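Local coordinates for DynE8 (Micromonospora chersina, PDB 4AMM), which probably loads acyl units as the acyltransferase domain of an iterative polyketide synthase in enediyne biosynthesis, at residues A[212-225]-A[237-251]. Residues are numbered along the deposited sequence; the frame is centred on the assembly and turned at random.
Sequences PSGMLSLRADLAAA and AVDNGERHVVVAGTR
A225 sets its CB against CG1 of V245 at 3.7 Å, where the first turn of helix 222-229 settles on the sheet formed by strands 213-218 and 244-250. On this same face V247 turns CG1 to CD1 of L218, the two side chains crossing at about a right angle, while its CG2 lies 3.9 Å from CB of L216; helix 251-264 closes over L216 and V247. M215 serves the other face. With CG anti to its carbonyl carbon (chi1 -53°) and the chain bent only at chi3, its CB lies against CG1 of V246 and its CE reaches CB of A237 at 3.7 Å. Between the faces, G214, L216 and L218 exchange paired backbone hydrogen bonds with G249, V247 and V245, an antiparallel pairing whose shortest bond runs from L218 N to V245 O (2.7 Å).

The topology is that of the small subdomain of acyltransferases, a ferredoxin-like fold in which strand 213-218 leads through helix 222-229 to the hairpin 235-250. A classic bulge, A237 and V238 both facing V246, places two N-H groups on V246 O, and V238 also touches H175, within a GxSxG sequence consistent with a nucleophile elbow.

The exposed side lies at the ends, with R219, E242 and R243 at one and P212 and R251 at the other, and waters bridge some polar groups there. D221 caps its helix through OD1, which accepts from A224 N at 2.9 Å, yet its OD2 comes within 3.6 Å of E242 OE1, a close pair of like charges with carboxylate planes 80° apart. One water joins R219 NE to R243 O; another donates to D239 OD1 and is linked weakly to L222 N and G241 O, while D239 OD2 is salt-bridged to R334. At the far end R251 lays one guanidinium face over the S213-G214 peptide, and its NH1 shares a water with M215 N while NH2 binds V273 O.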
loop_
_atom_site.group_PDB
_atom_site.type_symbol
_atom_site.label_atom_id
_atom_site.label_comp_id
_atom_site.label_asym_id
_atom_site.label_seq_id
_atom_site.Cartn_x
_atom_site.Cartn_y
_atom_site.Cartn_z
ATOM N N PRO A 212 -29.645 8.512 -4.251
ATOM C CA PRO A 212 -28.452 9.101 -3.726
ATOM C C PRO A 212 -27.912 8.221 -2.585
ATOM O O PRO A 212 -28.629 7.741 -1.756
ATOM C CB PRO A 212 -28.900 10.489 -3.202
ATOM C CG PRO A 212 -30.123 10.772 -4.137
ATOM C CD PRO A 212 -30.802 9.487 -4.279
ATOM N N SER A 213 -26.579 8.070 -2.662
ATOM C CA SER A 213 -25.903 7.089 -1.762
ATOM C C SER A 213 -24.523 7.563 -1.520
ATOM O O SER A 213 -23.916 8.387 -2.170
ATOM C CB SER A 213 -25.973 5.670 -2.373
ATOM O OG SER A 213 -25.211 5.520 -3.514
ATOM N N GLY A 214 -23.909 6.911 -0.533
ATOM C CA GLY A 214 -22.554 7.266 -0.110
ATOM C C GLY A 214 -21.973 6.348 0.931
ATOM O O GLY A 214 -22.462 5.199 1.090
ATOM N N MET A 215 -20.975 6.901 1.636
ATOM C CA MET A 215 -20.156 6.084 2.594
ATOM C C MET A 215 -19.847 6.932 3.814
ATOM O O MET A 215 -19.705 8.175 3.724
ATOM C CB MET A 215 -18.854 5.537 1.925
ATOM C CG MET A 215 -19.140 4.800 0.669
ATOM S SD MET A 215 -17.646 4.249 -0.192
ATOM C CE MET A 215 -17.238 2.667 0.613
ATOM N N LEU A 216 -19.730 6.258 4.957
ATOM C CA LEU A 216 -19.586 6.884 6.258
ATOM C C LEU A 216 -18.475 6.131 7.016
ATOM O O LEU A 216 -18.634 4.891 7.198
ATOM C CB LEU A 216 -20.901 6.853 7.038
ATOM C CG LEU A 216 -20.912 7.527 8.409
ATOM C CD1 LEU A 216 -20.738 9.054 8.223
ATOM C CD2 LEU A 216 -22.247 7.224 9.074
ATOM N N SER A 217 -17.399 6.780 7.373
ATOM C CA SER A 217 -16.296 6.116 8.057
ATOM C C SER A 217 -16.466 6.119 9.528
ATOM O O SER A 217 -16.762 7.218 10.081
ATOM C CB SER A 217 -15.040 6.770 7.611
ATOM O OG SER A 217 -13.931 6.041 8.176
ATOM N N LEU A 218 -16.249 5.017 10.217
ATOM C CA LEU A 218 -16.431 4.981 11.662
ATOM C C LEU A 218 -15.102 4.651 12.347
ATOM O O LEU A 218 -14.388 3.673 11.952
ATOM C CB LEU A 218 -17.435 3.877 12.093
ATOM C CG LEU A 218 -18.793 3.918 11.381
ATOM C CD1 LEU A 218 -19.641 2.687 11.613
ATOM C CD2 LEU A 218 -19.566 5.157 11.797
ATOM N N ARG A 219 -14.795 5.380 13.437
ATOM C CA ARG A 219 -13.626 5.030 14.278
ATOM C C ARG A 219 -14.061 4.031 15.318
ATOM O O ARG A 219 -14.378 4.360 16.444
ATOM C CB ARG A 219 -13.190 6.360 14.916
ATOM C CG ARG A 219 -11.936 6.252 15.787
ATOM C CD ARG A 219 -10.624 5.986 15.031
ATOM N NE ARG A 219 -10.238 6.916 13.926
ATOM C CZ ARG A 219 -9.692 8.143 13.964
ATOM N NH1 ARG A 219 -9.456 8.837 15.091
ATOM N NH2 ARG A 219 -9.413 8.718 12.794
ATOM N N ALA A 220 -14.134 2.778 14.888
ATOM C CA ALA A 220 -14.714 1.682 15.644
ATOM C C ALA A 220 -14.383 0.381 14.893
ATOM O O ALA A 220 -13.951 0.402 13.724
ATOM C CB ALA A 220 -16.255 1.854 15.711
ATOM N N ASP A 221 -14.564 -0.750 15.597
ATOM C CA ASP A 221 -14.333 -2.043 15.014
ATOM C C ASP A 221 -15.539 -2.633 14.320
ATOM O O ASP A 221 -16.629 -2.054 14.325
ATOM C CB ASP A 221 -13.712 -3.008 16.036
ATOM C CG ASP A 221 -14.621 -3.367 17.165
ATOM O OD1 ASP A 221 -15.839 -3.307 17.160
ATOM O OD2 ASP A 221 -14.059 -3.834 18.201
ATOM N N LEU A 222 -15.361 -3.808 13.729
ATOM C CA LEU A 222 -16.439 -4.409 12.915
ATOM C C LEU A 222 -17.699 -4.682 13.751
ATOM O O LEU A 222 -18.819 -4.355 13.307
ATOM C CB LEU A 222 -15.868 -5.680 12.276
ATOM C CG LEU A 222 -16.897 -6.464 11.417
ATOM C CD1 LEU A 222 -17.281 -5.686 10.181
ATOM C CD2 LEU A 222 -16.266 -7.741 10.972
ATOM N N ALA A 223 -17.560 -5.257 14.919
ATOM C CA ALA A 223 -18.752 -5.489 15.755
ATOM C C ALA A 223 -19.438 -4.190 16.143
ATOM O O ALA A 223 -20.682 -4.127 16.152
ATOM C CB ALA A 223 -18.344 -6.162 17.041
ATOM N N ALA A 224 -18.665 -3.122 16.457
ATOM C CA ALA A 224 -19.325 -1.917 16.817
ATOM C C ALA A 224 -20.031 -1.355 15.592
ATOM O O ALA A 224 -21.153 -0.780 15.747
ATOM C CB ALA A 224 -18.292 -0.936 17.368
ATOM N N ALA A 225 -19.410 -1.426 14.421
ATOM C CA ALA A 225 -20.082 -0.955 13.205
ATOM C C ALA A 225 -21.376 -1.668 12.909
ATOM O O ALA A 225 -22.371 -1.082 12.506
ATOM C CB ALA A 225 -19.180 -1.059 12.031
ATOM N N ALA A 237 -19.026 -1.778 4.290
ATOM C CA ALA A 237 -18.426 -1.674 3.000
ATOM C C ALA A 237 -16.951 -1.973 3.054
ATOM O O ALA A 237 -16.440 -2.651 2.146
ATOM C CB ALA A 237 -18.674 -0.210 2.484
ATOM N N VAL A 238 -16.232 -1.475 4.089
ATOM C CA VAL A 238 -14.785 -1.649 4.088
ATOM C C VAL A 238 -14.410 -1.947 5.541
ATOM O O VAL A 238 -14.662 -1.156 6.448
ATOM C CB VAL A 238 -14.075 -0.366 3.634
ATOM C CG1 VAL A 238 -12.517 -0.569 3.670
ATOM C CG2 VAL A 238 -14.550 0.112 2.252
ATOM N N ASP A 239 -13.815 -3.108 5.791
ATOM C CA ASP A 239 -13.312 -3.483 7.156
ATOM C C ASP A 239 -11.835 -3.274 7.154
ATOM O O ASP A 239 -11.043 -4.130 6.672
ATOM C CB ASP A 239 -13.647 -4.934 7.469
ATOM C CG ASP A 239 -13.131 -5.359 8.809
ATOM O OD1 ASP A 239 -12.671 -4.511 9.623
ATOM O OD2 ASP A 239 -13.101 -6.642 8.988
ATOM N N ASN A 240 -11.367 -2.092 7.587
ATOM C CA ASN A 240 -9.913 -1.769 7.442
ATOM C C ASN A 240 -9.112 -2.112 8.656
ATOM O O ASN A 240 -7.887 -2.091 8.622
ATOM C CB ASN A 240 -9.723 -0.281 7.227
ATOM C CG ASN A 240 -9.871 0.083 5.808
ATOM O OD1 ASN A 240 -9.615 -0.762 4.895
ATOM N ND2 ASN A 240 -10.333 1.318 5.564
ATOM N N GLY A 241 -9.803 -2.441 9.741
ATOM C CA GLY A 241 -9.139 -2.861 11.014
ATOM C C GLY A 241 -9.971 -2.505 12.215
ATOM O O GLY A 241 -11.121 -2.037 12.134
ATOM N N GLU A 242 -9.383 -2.698 13.392
ATOM C CA GLU A 242 -10.038 -2.449 14.669
ATOM C C GLU A 242 -10.413 -1.000 14.883
ATOM O O GLU A 242 -11.277 -0.747 15.753
ATOM C CB GLU A 242 -9.162 -2.969 15.883
ATOM C CG GLU A 242 -8.865 -4.519 15.755
ATOM C CD GLU A 242 -10.067 -5.441 15.975
ATOM O OE1 GLU A 242 -10.926 -5.164 16.886
ATOM O OE2 GLU A 242 -10.087 -6.501 15.274
ATOM N N ARG A 243 -9.776 -0.107 14.131
ATOM C CA ARG A 243 -9.972 1.340 14.339
ATOM C C ARG A 243 -10.675 1.987 13.186
ATOM O O ARG A 243 -10.821 3.176 13.208
ATOM C CB ARG A 243 -8.582 2.014 14.551
ATOM C CG ARG A 243 -7.709 1.356 15.664
ATOM C CD ARG A 243 -6.282 1.764 15.576
ATOM N NE ARG A 243 -5.596 1.030 16.641
ATOM C CZ ARG A 243 -5.360 1.474 17.876
ATOM N NH1 ARG A 243 -5.714 2.724 18.220
ATOM N NH2 ARG A 243 -4.829 0.667 18.765
ATOM N N HIS A 244 -11.113 1.226 12.179
ATOM C CA HIS A 244 -11.624 1.888 10.981
ATOM C C HIS A 244 -12.526 0.944 10.221
ATOM O O HIS A 244 -12.014 0.006 9.602
ATOM C CB HIS A 244 -10.434 2.341 10.161
ATOM C CG HIS A 244 -10.732 3.141 8.944
ATOM N ND1 HIS A 244 -9.708 3.544 8.117
ATOM C CD2 HIS A 244 -11.873 3.596 8.370
ATOM C CE1 HIS A 244 -10.194 4.240 7.110
ATOM N NE2 HIS A 244 -11.505 4.231 7.208
ATOM N N VAL A 245 -13.834 1.212 10.219
ATOM C CA VAL A 245 -14.796 0.391 9.399
ATOM C C VAL A 245 -15.655 1.418 8.674
ATOM O O VAL A 245 -16.151 2.432 9.285
ATOM C CB VAL A 245 -15.605 -0.464 10.266
ATOM C CG1 VAL A 245 -16.661 -1.251 9.393
ATOM C CG2 VAL A 245 -14.693 -1.509 10.946
ATOM N N VAL A 246 -15.879 1.227 7.399
ATOM C CA VAL A 246 -16.673 2.146 6.550
ATOM C C VAL A 246 -17.991 1.442 6.300
ATOM O O VAL A 246 -17.989 0.246 5.886
ATOM C CB VAL A 246 -15.981 2.509 5.294
ATOM C CG1 VAL A 246 -16.804 3.496 4.424
ATOM C CG2 VAL A 246 -14.591 3.098 5.561
ATOM N N VAL A 247 -19.105 2.084 6.480
ATOM C CA VAL A 247 -20.449 1.634 6.099
ATOM C C VAL A 247 -20.971 2.404 4.918
ATOM O O VAL A 247 -20.435 3.478 4.566
ATOM C CB VAL A 247 -21.483 1.656 7.246
ATOM C CG1 VAL A 247 -20.987 0.773 8.411
ATOM C CG2 VAL A 247 -21.760 3.104 7.718
ATOM N N ALA A 248 -21.929 1.810 4.219
ATOM C CA ALA A 248 -22.445 2.380 2.950
ATOM C C ALA A 248 -23.927 2.135 2.874
ATOM O O ALA A 248 -24.482 1.183 3.399
ATOM C CB ALA A 248 -21.741 1.789 1.761
ATOM N N GLY A 249 -24.594 3.072 2.161
ATOM C CA GLY A 249 -26.077 2.949 1.885
ATOM C C GLY A 249 -26.578 4.271 1.317
ATOM O O GLY A 249 -25.822 5.042 0.880
ATOM N N THR A 250 -27.913 4.267 1.229
ATOM C CA THR A 250 -28.546 5.483 0.770
ATOM C C THR A 250 -28.315 6.597 1.809
ATOM O O THR A 250 -27.997 6.370 2.983
ATOM C CB THR A 250 -30.049 5.301 0.552
ATOM O OG1 THR A 250 -30.647 5.076 1.812
ATOM C CG2 THR A 250 -30.360 4.185 -0.452
ATOM N N ARG A 251 -28.638 7.848 1.451
ATOM C CA ARG A 251 -28.439 8.925 2.408
ATOM C C ARG A 251 -29.315 8.794 3.661
ATOM O O ARG A 251 -28.821 8.907 4.802
ATOM C CB ARG A 251 -28.584 10.277 1.662
ATOM C CG ARG A 251 -27.449 10.519 0.655
ATOM C CD ARG A 251 -26.319 11.493 1.109
ATOM N NE ARG A 251 -25.320 11.532 0.027
ATOM C CZ ARG A 251 -24.053 11.127 0.125
ATOM N NH1 ARG A 251 -23.542 10.685 1.307
ATOM N NH2 ARG A 251 -23.288 11.184 -0.981
HETATM O O HOH W 1 -20.712 9.743 1.013
HETATM O O HOH W 2 -10.983 5.520 11.648
HETATM O O HOH W 3 -12.723 -4.378 12.289
#